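Local coordinates for capsular polysaccharide export system protein KpsC (Thermosulfurimonas dismutans, PDB 6MGD), which probably transfers Kdo in beta-2,7 linkage during assembly of the conserved glycolipid anchor of Gram-negative bacterial capsules, at residues A91-G95 with S104-E108; K154-G160 with A192-P198; L242-F248 with H262-A266; V301-D305 with E317-L321. One frame throughout, in Å; residues are numbered along the deposited sequence.

Contact 1: A91-G95 with S104-E108; sequences ADPIG and SYLEE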
loop_
_atom_site.group_PDB
_atom_site.type_symbol
_atom_site.label_atom_id
_atom_site.label_comp_id
_atom_site.label_asym_id
_atom_site.label_seq_id
_atom_site.Cartn_x
_atom_site.Cartn_y
_atom_site.Cartn_z
ATOM N N ALA A 91 9.333 -0.346 -6.629
ATOM C CA ALA A 91 9.934 0.486 -7.672
ATOM C C ALA A 91 9.003 0.459 -8.877
ATOM O O ALA A 91 8.983 -0.515 -9.634
ATOM C CB ALA A 91 11.331 -0.001 -8.039
ATOM N N ASP A 92 8.236 1.531 -9.053
ATOM C CA ASP A 92 7.225 1.608 -10.099
ATOM C C ASP A 92 7.704 2.543 -11.202
ATOM O O ASP A 92 7.886 3.745 -10.950
ATOM C CB ASP A 92 5.899 2.094 -9.508
ATOM C CG ASP A 92 4.720 1.916 -10.455
ATOM O OD1 ASP A 92 4.855 2.219 -11.660
ATOM O OD2 ASP A 92 3.648 1.479 -9.983
ATOM N N PRO A 93 7.938 2.051 -12.423
ATOM C CA PRO A 93 8.428 2.919 -13.501
ATOM C C PRO A 93 7.349 3.666 -14.270
ATOM O O PRO A 93 7.691 4.494 -15.126
ATOM C CB PRO A 93 9.149 1.926 -14.423
ATOM C CG PRO A 93 8.361 0.669 -14.269
ATOM C CD PRO A 93 7.913 0.633 -12.823
ATOM N N ILE A 94 6.075 3.396 -14.008
ATOM C CA ILE A 94 4.967 4.028 -14.710
ATOM C C ILE A 94 4.235 5.018 -13.810
ATOM O O ILE A 94 3.937 6.142 -14.219
ATOM C CB ILE A 94 3.996 2.965 -15.273
ATOM C CG1 ILE A 94 4.717 2.077 -16.290
ATOM C CG2 ILE A 94 2.780 3.622 -15.899
ATOM C CD1 ILE A 94 3.836 1.013 -16.911
ATOM N N GLY A 95 3.939 4.612 -12.578
ATOM C CA GLY A 95 3.293 5.476 -11.610
ATOM C C GLY A 95 3.597 5.052 -10.189
ATOM O O GLY A 95 4.766 4.932 -9.810
ATOM N N SER A 104 -0.569 2.678 -12.985
ATOM C CA SER A 104 0.550 2.178 -12.203
ATOM C C SER A 104 1.015 0.852 -12.787
ATOM O O SER A 104 0.267 0.163 -13.484
ATOM C CB SER A 104 0.176 1.992 -10.725
ATOM O OG SER A 104 -0.703 0.891 -10.554
ATOM N N TYR A 105 2.268 0.494 -12.489
ATOM C CA TYR A 105 2.797 -0.776 -12.974
ATOM C C TYR A 105 2.125 -1.963 -12.293
ATOM O O TYR A 105 1.993 -3.030 -12.903
ATOM C CB TYR A 105 4.311 -0.836 -12.774
ATOM C CG TYR A 105 4.948 -2.071 -13.372
ATOM C CD1 TYR A 105 4.919 -2.295 -14.743
ATOM C CD2 TYR A 105 5.582 -3.009 -12.568
ATOM C CE1 TYR A 105 5.498 -3.420 -15.297
ATOM C CE2 TYR A 105 6.168 -4.139 -13.113
ATOM C CZ TYR A 105 6.121 -4.339 -14.477
ATOM O OH TYR A 105 6.702 -5.462 -15.024
ATOM N N LEU A 106 1.706 -1.802 -11.035
ATOM C CA LEU A 106 0.926 -2.847 -10.379
ATOM C C LEU A 106 -0.392 -3.074 -11.110
ATOM O O LEU A 106 -0.822 -4.218 -11.298
ATOM C CB LEU A 106 0.668 -2.472 -8.918
ATOM C CG LEU A 106 0.577 -3.559 -7.838
ATOM C CD1 LEU A 106 -0.436 -3.163 -6.767
ATOM C CD2 LEU A 106 0.266 -4.947 -8.399
ATOM N N GLU A 107 -1.038 -1.990 -11.541
ATOM C CA GLU A 107 -2.302 -2.112 -12.257
ATOM C C GLU A 107 -2.109 -2.779 -13.613
ATOM O O GLU A 107 -2.977 -3.540 -14.058
ATOM C CB GLU A 107 -2.939 -0.731 -12.411
ATOM C CG GLU A 107 -4.402 -0.737 -12.813
ATOM C CD GLU A 107 -4.996 0.661 -12.856
ATOM O OE1 GLU A 107 -4.241 1.634 -12.638
ATOM O OE2 GLU A 107 -6.213 0.788 -13.104
ATOM N N GLU A 108 -0.980 -2.517 -14.278
ATOM C CA GLU A 108 -0.707 -3.172 -15.553
ATOM C C GLU A 108 -0.407 -4.653 -15.362
ATOM O O GLU A 108 -0.769 -5.472 -16.215
ATOM C CB GLU A 108 0.457 -2.483 -16.269
ATOM C CG GLU A 108 0.268 -0.989 -16.523
ATOM C CD GLU A 108 -1.014 -0.666 -17.270
ATOM O OE1 GLU A 108 -1.913 -0.042 -16.668
ATOM O OE2 GLU A 108 -1.125 -1.039 -18.458
#
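Asp92 reaches across to Tyr105 at the start of helix 105-112. Its CG stands anti to the backbone N (chi1 -167°), which carries the carboxylate off the end of strand 88-92 and up to the helix. CB serves as the spacer. CG comes next and lies 3.6 Å from Tyr105 CB. The two oxygens then divide the work.

OD1 turns back to its own chain. It accepts from Ile94 N at 2.9 Å, nearly along the C-O axis, and from Gly95 N at 2.7 Å, from well above the carboxylate plane. These two bonds make an Asx turn and an Asx motif, which fold the chain sharply as it leaves the sheet. OD1 also takes a weak bond from Tyr105 N. OD2 accepts from the same Tyr105 N at 3.0 Å, on its syn side, with an N-H...O angle of 146°. The hydroxyl of Tyr297 is a further partner of OD2. The carboxylate is thus gripped at both oxygens.

Strand 88-92 belongs to the mixed sheet of this GT-B protein, so the contact ties the end of a sheet strand to the first turn of a helix. That turn has its own N-cap, Ser104, whose OG accepts from Glu107 N at 3.1 Å.

Apolar contacts lie beside the polar ones. Pro93 CD packs on Tyr105 CB at 3.9 Å. Ile94 CD1 meets the edge of the Tyr105 ring at CD1, 4.1 Å away, and the same methyl rests on Glu108 CG. Ile94 and Tyr105 cross at about a right angle.

Contact 2: K154-G160 with A192-P198; sequences KIIVVPG and AYIVYKP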
loop_
_atom_site.group_PDB
_atom_site.type_symbol
_atom_site.label_atom_id
_atom_site.label_comp_id
_atom_site.label_asym_id
_atom_site.label_seq_id
_atom_site.Cartn_x
_atom_site.Cartn_y
_atom_site.Cartn_z
ATOM N N LYS A 154 -24.253 -5.849 13.518
ATOM C CA LYS A 154 -23.092 -6.195 12.708
ATOM C C LYS A 154 -21.882 -5.389 13.162
ATOM O O LYS A 154 -21.960 -4.169 13.331
ATOM C CB LYS A 154 -23.379 -5.942 11.229
ATOM C CG LYS A 154 -22.241 -6.342 10.304
ATOM C CD LYS A 154 -22.727 -6.567 8.880
ATOM C CE LYS A 154 -23.201 -5.280 8.231
ATOM N NZ LYS A 154 -23.598 -5.501 6.811
ATOM N N ILE A 155 -20.764 -6.075 13.372
ATOM C CA ILE A 155 -19.534 -5.446 13.842
ATOM C C ILE A 155 -18.783 -4.885 12.640
ATOM O O ILE A 155 -18.370 -5.637 11.749
ATOM C CB ILE A 155 -18.661 -6.441 14.623
ATOM C CG1 ILE A 155 -19.450 -7.055 15.782
ATOM C CG2 ILE A 155 -17.411 -5.752 15.156
ATOM C CD1 ILE A 155 -19.863 -6.053 16.838
ATOM N N ILE A 156 -18.604 -3.565 12.615
ATOM C CA ILE A 156 -17.840 -2.877 11.579
ATOM C C ILE A 156 -16.637 -2.204 12.235
ATOM O O ILE A 156 -16.775 -1.570 13.287
ATOM C CB ILE A 156 -18.707 -1.853 10.818
ATOM C CG1 ILE A 156 -19.769 -2.558 9.972
ATOM C CG2 ILE A 156 -17.846 -0.969 9.924
ATOM C CD1 ILE A 156 -20.554 -1.619 9.062
ATOM N N VAL A 157 -15.459 -2.359 11.624
ATOM C CA VAL A 157 -14.223 -1.745 12.099
ATOM C C VAL A 157 -13.746 -0.749 11.050
ATOM O O VAL A 157 -13.817 -1.014 9.845
ATOM C CB VAL A 157 -13.128 -2.794 12.395
ATOM C CG1 VAL A 157 -12.726 -3.542 11.131
ATOM C CG2 VAL A 157 -11.906 -2.151 13.050
ATOM N N VAL A 158 -13.275 0.405 11.514
ATOM C CA VAL A 158 -12.778 1.463 10.639
ATOM C C VAL A 158 -11.395 1.889 11.115
ATOM O O VAL A 158 -11.270 2.493 12.189
ATOM C CB VAL A 158 -13.742 2.663 10.601
ATOM C CG1 VAL A 158 -13.118 3.828 9.845
ATOM C CG2 VAL A 158 -15.068 2.268 9.967
ATOM N N PRO A 159 -10.332 1.589 10.365
ATOM C CA PRO A 159 -8.985 2.033 10.755
ATOM C C PRO A 159 -8.747 3.461 10.289
ATOM O O PRO A 159 -8.847 3.761 9.097
ATOM C CB PRO A 159 -8.065 1.041 10.033
ATOM C CG PRO A 159 -8.841 0.641 8.823
ATOM C CD PRO A 159 -10.305 0.686 9.200
ATOM N N GLY A 160 -8.448 4.346 11.234
ATOM C CA GLY A 160 -8.118 5.710 10.878
ATOM C C GLY A 160 -6.764 5.807 10.201
ATOM O O GLY A 160 -5.874 4.981 10.402
ATOM N N ALA A 192 -25.355 -0.849 12.519
ATOM C CA ALA A 192 -24.186 -1.657 12.824
ATOM C C ALA A 192 -23.409 -1.068 13.999
ATOM O O ALA A 192 -23.517 0.117 14.324
ATOM C CB ALA A 192 -23.280 -1.770 11.597
ATOM N N TYR A 193 -22.619 -1.924 14.646
ATOM C CA TYR A 193 -21.720 -1.496 15.711
ATOM C C TYR A 193 -20.404 -1.071 15.071
ATOM O O TYR A 193 -19.654 -1.907 14.557
ATOM C CB TYR A 193 -21.505 -2.609 16.735
ATOM C CG TYR A 193 -20.745 -2.166 17.969
ATOM C CD1 TYR A 193 -19.358 -2.091 17.968
ATOM C CD2 TYR A 193 -21.417 -1.821 19.136
ATOM C CE1 TYR A 193 -18.660 -1.681 19.087
ATOM C CE2 TYR A 193 -20.727 -1.414 20.264
ATOM C CZ TYR A 193 -19.349 -1.348 20.234
ATOM O OH TYR A 193 -18.655 -0.943 21.352
ATOM N N ILE A 194 -20.125 0.227 15.101
ATOM C CA ILE A 194 -18.938 0.792 14.473
ATOM C C ILE A 194 -17.918 1.093 15.560
ATOM O O ILE A 194 -18.210 1.826 16.512
ATOM C CB ILE A 194 -19.276 2.057 13.667
ATOM C CG1 ILE A 194 -20.340 1.743 12.613
ATOM C CG2 ILE A 194 -18.021 2.621 13.018
ATOM C CD1 ILE A 194 -20.757 2.937 11.788
ATOM N N VAL A 195 -16.726 0.522 15.422
ATOM C CA VAL A 195 -15.607 0.789 16.315
ATOM C C VAL A 195 -14.502 1.434 15.490
ATOM O O VAL A 195 -14.063 0.870 14.480
ATOM C CB VAL A 195 -15.114 -0.487 17.018
ATOM C CG1 VAL A 195 -15.063 -1.654 16.047
ATOM C CG2 VAL A 195 -13.751 -0.255 17.639
ATOM N N TYR A 196 -14.066 2.618 15.909
ATOM C CA TYR A 196 -13.056 3.381 15.187
ATOM C C TYR A 196 -11.695 3.146 15.824
ATOM O O TYR A 196 -11.489 3.462 17.002
ATOM C CB TYR A 196 -13.393 4.871 15.183
ATOM C CG TYR A 196 -12.333 5.738 14.538
ATOM C CD1 TYR A 196 -12.065 5.642 13.178
ATOM C CD2 TYR A 196 -11.612 6.660 15.285
ATOM C CE1 TYR A 196 -11.105 6.436 12.581
ATOM C CE2 TYR A 196 -10.649 7.459 14.696
ATOM C CZ TYR A 196 -10.399 7.341 13.344
ATOM O OH TYR A 196 -9.441 8.132 12.752
ATOM N N LYS A 197 -10.770 2.587 15.044
ATOM C CA LYS A 197 -9.397 2.403 15.485
ATOM C C LYS A 197 -8.555 3.535 14.919
ATOM O O LYS A 197 -8.178 3.491 13.737
ATOM C CB LYS A 197 -8.855 1.048 15.027
ATOM C CG LYS A 197 -7.437 0.779 15.485
ATOM C CD LYS A 197 -6.621 0.129 14.385
ATOM C CE LYS A 197 -5.243 -0.258 14.891
ATOM N NZ LYS A 197 -5.338 -1.150 16.079
ATOM N N PRO A 198 -8.238 4.564 15.699
ATOM C CA PRO A 198 -7.459 5.680 15.158
ATOM C C PRO A 198 -6.034 5.256 14.844
ATOM O O PRO A 198 -5.482 4.340 15.459
ATOM C CB PRO A 198 -7.495 6.716 16.286
ATOM C CG PRO A 198 -7.661 5.898 17.525
ATOM C CD PRO A 198 -8.526 4.729 17.133
#
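Strands 155-159 and 193-197 run parallel, with their axes 4.8 Å apart at closest approach and 21° between their directions. Six backbone hydrogen bonds join the segments, from Tyr193 N to Lys154 O at 2.7 Å through to Gly160 N to Lys197 O, also 2.7 Å.

Ile156, Val158, Ile194 and Tyr196 share one face of the sheet. Ile156 CD1 covers Ala192 CB at 3.7 Å, and Val158 CG2 meets Ile194 CG2. Val158 CG1 touches the Tyr196 ring in its plane, at CD1. The far end of that ring reaches Gly160, whose CA lies 3.3 Å from Tyr196 OH. Glycine has no side chain to block the hydroxyl. Helix 178-188 packs on this face through Ile194 and Tyr196.

On the opposite face, Ile155 and Tyr193 lie side by side and point the same way, with Ile155 CD1 at 3.8 Å from Tyr193 CB. Val157 and Val195 follow them, and Ile232 of helix 230-233 touches Val157 and Lys197.

Helical segments of the chain, helix 178-188 among them, connect the two neighbouring parallel strands. This is the beta-alpha-beta crossover of a Rossmann-like sheet, as expected for a GT-B glycosyltransferase.

Contact 3: L242-F248 with H262-A266; sequences LTSLFGF and HPFYA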
loop_
_atom_site.group_PDB
_atom_site.type_symbol
_atom_site.label_atom_id
_atom_site.label_comp_id
_atom_site.label_asym_id
_atom_site.label_seq_id
_atom_site.Cartn_x
_atom_site.Cartn_y
_atom_site.Cartn_z
ATOM N N LEU A 242 -10.798 3.698 3.937
ATOM C CA LEU A 242 -10.693 4.677 2.863
ATOM C C LEU A 242 -9.673 4.183 1.841
ATOM O O LEU A 242 -10.046 3.614 0.811
ATOM C CB LEU A 242 -10.309 6.052 3.418
ATOM C CG LEU A 242 -10.464 7.271 2.498
ATOM C CD1 LEU A 242 -11.885 7.378 1.962
ATOM C CD2 LEU A 242 -10.073 8.553 3.228
ATOM N N THR A 243 -8.378 4.380 2.120
ATOM C CA THR A 243 -7.313 3.841 1.280
ATOM C C THR A 243 -6.281 3.068 2.096
ATOM O O THR A 243 -5.144 2.898 1.643
ATOM C CB THR A 243 -6.604 4.947 0.491
ATOM O OG1 THR A 243 -5.923 5.821 1.399
ATOM C CG2 THR A 243 -7.593 5.743 -0.347
ATOM N N SER A 244 -6.647 2.593 3.283
ATOM C CA SER A 244 -5.668 2.014 4.190
ATOM C C SER A 244 -5.170 0.662 3.691
ATOM O O SER A 244 -5.947 -0.165 3.205
ATOM C CB SER A 244 -6.265 1.861 5.587
ATOM O OG SER A 244 -5.275 1.465 6.518
ATOM N N LEU A 245 -3.858 0.445 3.816
ATOM C CA LEU A 245 -3.288 -0.879 3.596
ATOM C C LEU A 245 -3.892 -1.912 4.541
ATOM O O LEU A 245 -3.871 -3.111 4.240
ATOM C CB LEU A 245 -1.768 -0.819 3.772
ATOM C CG LEU A 245 -0.938 -2.066 3.475
ATOM C CD1 LEU A 245 -1.086 -2.471 2.018
ATOM C CD2 LEU A 245 0.525 -1.819 3.826
ATOM N N PHE A 246 -4.426 -1.457 5.677
ATOM C CA PHE A 246 -5.157 -2.318 6.601
ATOM C C PHE A 246 -6.205 -3.159 5.878
ATOM O O PHE A 246 -6.437 -4.319 6.237
ATOM C CB PHE A 246 -5.808 -1.443 7.673
ATOM C CG PHE A 246 -6.202 -2.176 8.916
ATOM C CD1 PHE A 246 -7.499 -2.627 9.086
ATOM C CD2 PHE A 246 -5.284 -2.388 9.932
ATOM C CE1 PHE A 246 -7.871 -3.291 10.238
ATOM C CE2 PHE A 246 -5.649 -3.051 11.087
ATOM C CZ PHE A 246 -6.944 -3.502 11.240
ATOM N N GLY A 247 -6.843 -2.590 4.849
ATOM C CA GLY A 247 -7.864 -3.321 4.116
ATOM C C GLY A 247 -7.315 -4.446 3.260
ATOM O O GLY A 247 -8.002 -5.446 3.031
ATOM N N PHE A 248 -6.084 -4.300 2.762
ATOM C CA PHE A 248 -5.452 -5.402 2.046
ATOM C C PHE A 248 -5.115 -6.551 2.987
ATOM O O PHE A 248 -5.173 -7.720 2.588
ATOM C CB PHE A 248 -4.197 -4.912 1.323
ATOM C CG PHE A 248 -3.460 -5.991 0.575
ATOM C CD1 PHE A 248 -4.116 -6.782 -0.355
ATOM C CD2 PHE A 248 -2.106 -6.199 0.786
ATOM C CE1 PHE A 248 -3.438 -7.769 -1.048
ATOM C CE2 PHE A 248 -1.422 -7.181 0.092
ATOM C CZ PHE A 248 -2.089 -7.967 -0.825
ATOM N N HIS A 262 -10.163 4.624 -3.279
ATOM C CA HIS A 262 -9.693 3.762 -4.365
ATOM C C HIS A 262 -8.281 3.270 -4.075
ATOM O O HIS A 262 -7.321 3.670 -4.746
ATOM C CB HIS A 262 -9.738 4.492 -5.706
ATOM C CG HIS A 262 -11.121 4.714 -6.233
ATOM N ND1 HIS A 262 -11.450 5.792 -7.027
ATOM C CD2 HIS A 262 -12.256 3.990 -6.091
ATOM C CE1 HIS A 262 -12.731 5.726 -7.344
ATOM N NE2 HIS A 262 -13.243 4.643 -6.788
ATOM N N PRO A 263 -8.118 2.388 -3.088
ATOM C CA PRO A 263 -6.797 1.807 -2.831
ATOM C C PRO A 263 -6.395 0.866 -3.955
ATOM O O PRO A 263 -7.169 0.577 -4.874
ATOM C CB PRO A 263 -6.984 1.055 -1.511
ATOM C CG PRO A 263 -8.437 0.732 -1.475
ATOM C CD PRO A 263 -9.132 1.892 -2.139
ATOM N N PHE A 264 -5.157 0.369 -3.865
ATOM C CA PHE A 264 -4.607 -0.458 -4.933
ATOM C C PHE A 264 -5.363 -1.769 -5.100
ATOM O O PHE A 264 -5.316 -2.361 -6.183
ATOM C CB PHE A 264 -3.117 -0.728 -4.680
ATOM C CG PHE A 264 -2.840 -1.770 -3.621
ATOM C CD1 PHE A 264 -2.639 -1.402 -2.301
ATOM C CD2 PHE A 264 -2.747 -3.117 -3.953
ATOM C CE1 PHE A 264 -2.372 -2.357 -1.328
ATOM C CE2 PHE A 264 -2.485 -4.076 -2.986
ATOM C CZ PHE A 264 -2.295 -3.697 -1.672
ATOM N N TYR A 265 -6.055 -2.232 -4.061
ATOM C CA TYR A 265 -6.803 -3.478 -4.115
ATOM C C TYR A 265 -8.275 -3.271 -4.445
ATOM O O TYR A 265 -9.035 -4.242 -4.456
ATOM C CB TYR A 265 -6.665 -4.239 -2.787
ATOM C CG TYR A 265 -6.924 -3.399 -1.553
ATOM C CD1 TYR A 265 -5.901 -2.673 -0.954
ATOM C CD2 TYR A 265 -8.191 -3.335 -0.985
ATOM C CE1 TYR A 265 -6.132 -1.904 0.171
ATOM C CE2 TYR A 265 -8.431 -2.568 0.139
ATOM C CZ TYR A 265 -7.398 -1.856 0.713
ATOM O OH TYR A 265 -7.630 -1.090 1.832
ATOM N N ALA A 266 -8.690 -2.040 -4.725
ATOM C CA ALA A 266 -10.075 -1.748 -5.059
ATOM C C ALA A 266 -10.301 -1.846 -6.565
ATOM O O ALA A 266 -9.361 -1.823 -7.365
ATOM C CB ALA A 266 -10.471 -0.359 -4.560
#
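Tyr265 stands against the turn that leads into helix 246-253, and its ring is sandwiched. Pro263 CG lies over one face, and Phe248 N lies over the other, 3.4 Å from CZ of Tyr265. CG of Tyr265 sits between its own backbone N and carbonyl carbon (chi1 49°), which brings the ring up to Ser244. There Tyr265 OH donates to Ser244 O. The modelled length of 2.4 Å is very short, so its exact value is doubtful. Gly247 CA, which bears no side chain, lies 3.2 Å from Tyr265 OH.

Phe264 and Phe248 form a T-shaped pair. The edge of Phe264 points at the face of Phe248, with ring centroids 4.9 Å apart and planes at 66°. CZ of Phe264 leads and comes within 3.4 Å of Phe248 CG. Leu245 CD1 closes on the edge of Phe264 at CE1, 3.6 Å away. Phe248 CB also packs on Tyr265 CD1 at 3.6 Å, so the three aromatic residues pack as one cluster.

The segments follow the adjacent parallel strands 238-241 and 257-259. Helix 286-296 covers the aromatic group: Leu289 touches Phe248 and Tyr265, and Ala293 touches Phe264. Phe73 stacks on Phe264, while helix 166-169 packs through Ile168 on Leu242 and Thr243.

Contact 4: V301-D305 with E317-L321; sequences VSLID and ELVNL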
loop_
_atom_site.group_PDB
_atom_site.type_symbol
_atom_site.label_atom_id
_atom_site.label_comp_id
_atom_site.label_asym_id
_atom_site.label_seq_id
_atom_site.Cartn_x
_atom_site.Cartn_y
_atom_site.Cartn_z
ATOM N N VAL A 301 14.997 -7.873 -0.637
ATOM C CA VAL A 301 16.424 -8.069 -0.404
ATOM C C VAL A 301 16.611 -8.595 1.011
ATOM O O VAL A 301 16.048 -8.043 1.962
ATOM C CB VAL A 301 17.226 -6.770 -0.612
ATOM C CG1 VAL A 301 18.635 -6.913 -0.048
ATOM C CG2 VAL A 301 17.279 -6.415 -2.089
ATOM N N SER A 302 17.399 -9.660 1.145
ATOM C CA SER A 302 17.622 -10.282 2.443
ATOM C C SER A 302 18.294 -9.315 3.410
ATOM O O SER A 302 19.219 -8.586 3.044
ATOM C CB SER A 302 18.482 -11.535 2.283
ATOM O OG SER A 302 18.896 -12.030 3.544
ATOM N N LEU A 303 17.825 -9.319 4.660
ATOM C CA LEU A 303 18.444 -8.491 5.688
ATOM C C LEU A 303 19.784 -9.047 6.150
ATOM O O LEU A 303 20.589 -8.296 6.712
ATOM C CB LEU A 303 17.512 -8.354 6.892
ATOM C CG LEU A 303 16.118 -7.770 6.669
ATOM C CD1 LEU A 303 15.306 -7.848 7.953
ATOM C CD2 LEU A 303 16.202 -6.334 6.175
ATOM N N ILE A 304 20.046 -10.333 5.923
ATOM C CA ILE A 304 21.229 -10.985 6.473
ATOM C C ILE A 304 22.413 -10.845 5.524
ATOM O O ILE A 304 23.477 -10.351 5.915
ATOM C CB ILE A 304 20.947 -12.466 6.786
ATOM C CG1 ILE A 304 19.897 -12.589 7.892
ATOM C CG2 ILE A 304 22.234 -13.183 7.184
ATOM C CD1 ILE A 304 19.706 -14.004 8.394
ATOM N N ASP A 305 22.245 -11.286 4.275
ATOM C CA ASP A 305 23.337 -11.264 3.310
ATOM C C ASP A 305 23.198 -10.196 2.235
ATOM O O ASP A 305 24.189 -9.895 1.563
ATOM C CB ASP A 305 23.486 -12.635 2.631
ATOM C CG ASP A 305 22.163 -13.197 2.145
ATOM O OD1 ASP A 305 21.517 -12.564 1.282
ATOM O OD2 ASP A 305 21.773 -14.284 2.624
ATOM N N GLU A 317 12.385 -14.727 6.874
ATOM C CA GLU A 317 13.387 -13.936 7.582
ATOM C C GLU A 317 12.751 -13.098 8.684
ATOM O O GLU A 317 13.289 -13.011 9.793
ATOM C CB GLU A 317 14.149 -13.049 6.600
ATOM C CG GLU A 317 15.579 -13.498 6.368
ATOM C CD GLU A 317 16.310 -12.643 5.354
ATOM O OE1 GLU A 317 16.356 -11.406 5.527
ATOM O OE2 GLU A 317 16.836 -13.216 4.378
ATOM N N LEU A 318 11.607 -12.473 8.396
ATOM C CA LEU A 318 10.909 -11.696 9.416
ATOM C C LEU A 318 10.344 -12.602 10.498
ATOM O O LEU A 318 10.314 -12.234 11.678
ATOM C CB LEU A 318 9.793 -10.872 8.772
ATOM C CG LEU A 318 10.077 -9.408 8.439
ATOM C CD1 LEU A 318 11.543 -9.186 8.124
ATOM C CD2 LEU A 318 9.213 -8.970 7.271
ATOM N N VAL A 319 9.892 -13.793 10.110
ATOM C CA VAL A 319 9.366 -14.747 11.075
ATOM C C VAL A 319 10.477 -15.257 11.990
ATOM O O VAL A 319 10.298 -15.357 13.210
ATOM C CB VAL A 319 8.651 -15.889 10.330
ATOM C CG1 VAL A 319 8.562 -17.073 11.189
ATOM C CG2 VAL A 319 7.249 -15.473 9.939
ATOM N N ASN A 320 11.644 -15.571 11.427
ATOM C CA ASN A 320 12.785 -15.980 12.238
ATOM C C ASN A 320 13.459 -14.812 12.949
ATOM O O ASN A 320 14.381 -15.040 13.742
ATOM C CB ASN A 320 13.811 -16.723 11.377
ATOM C CG ASN A 320 13.411 -18.161 11.109
ATOM O OD1 ASN A 320 13.544 -19.025 11.976
ATOM N ND2 ASN A 320 12.917 -18.424 9.905
ATOM N N LEU A 321 13.028 -13.576 12.692
ATOM C CA LEU A 321 13.589 -12.431 13.400
ATOM C C LEU A 321 12.931 -12.213 14.755
ATOM O O LEU A 321 13.603 -11.789 15.701
ATOM C CB LEU A 321 13.454 -11.164 12.554
ATOM C CG LEU A 321 14.748 -10.563 12.003
ATOM C CD1 LEU A 321 14.481 -9.197 11.398
ATOM C CD2 LEU A 321 15.810 -10.473 13.087
#
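The carboxylate of Glu317 turns its edge, the side where both oxygens lie, to Ser302 and Leu303. Over one face sits Ile304, whose CG1 is 4.4 Å from Glu317 CD. At the edge, Leu303 N donates at 2.7 Å to the syn lone pair of Glu317 OE1; the N-H...O angle is 151°. Ser302 OG donates to Glu317 OE2 at 2.5 Å. It comes on the syn side too, but 28° out of the carboxylate plane, tilted toward the face that Ile304 covers. Two donors, one on each oxygen, thus fix the rotation of the group.

Glu317 reaches this position with a chain extended beyond CG. Its first torsion (chi1 -109°) is off the staggered values.

Ser302 works in two directions. While OG donates a hydrogen bond to Glu317 OE2, it accepts from Ile304 N at 3.1 Å, which makes an ST turn. The turn lies where the chain leaves strand 298-300, one of the two outermost strands of the mixed sheet, on the way to helix 311-322. The contact therefore clasps the connecting loop to the C-terminal helix, on the surface of the protein. In the same loop, Asp305 OD2 lies 5.3 Å from Glu317 OE2. This like charge may raise the proton affinity of Glu317, whereas the two donors would favour its anion.

Beside the polar clasp is a small apolar patch. Leu303 CD1 touches Leu321 CD1 at 3.8 Å and Leu318 CD1 at 4.0 Å, one helical turn apart. Leu303 crosses both leucines at about a right angle. Leu79 packs on Leu318 from a loop.

How the contacts relate
Contact 3 joins contacts 1 and 2. Leu106 CD1 of contact 1 packs on Phe264 CD2 of contact 3 at 3.6 Å, and Pro159 CG of contact 2 packs on Phe246 CD1 of contact 3 at 3.5 Å. Contacts 1 and 2 do not touch; their centres are 32 Å apart, on opposite sides of the chain's centre. Contact 1 starts from the mixed sheet and contact 2 lies in the parallel one, so contact 3, which touches both, probably stands near the junction of the two halves. In GT-B enzymes the active site usually lies in the cleft between such halves. Contact 4 is separate, with nearest atoms about 11 Å from contact 1 and about 12 Å from contact 3.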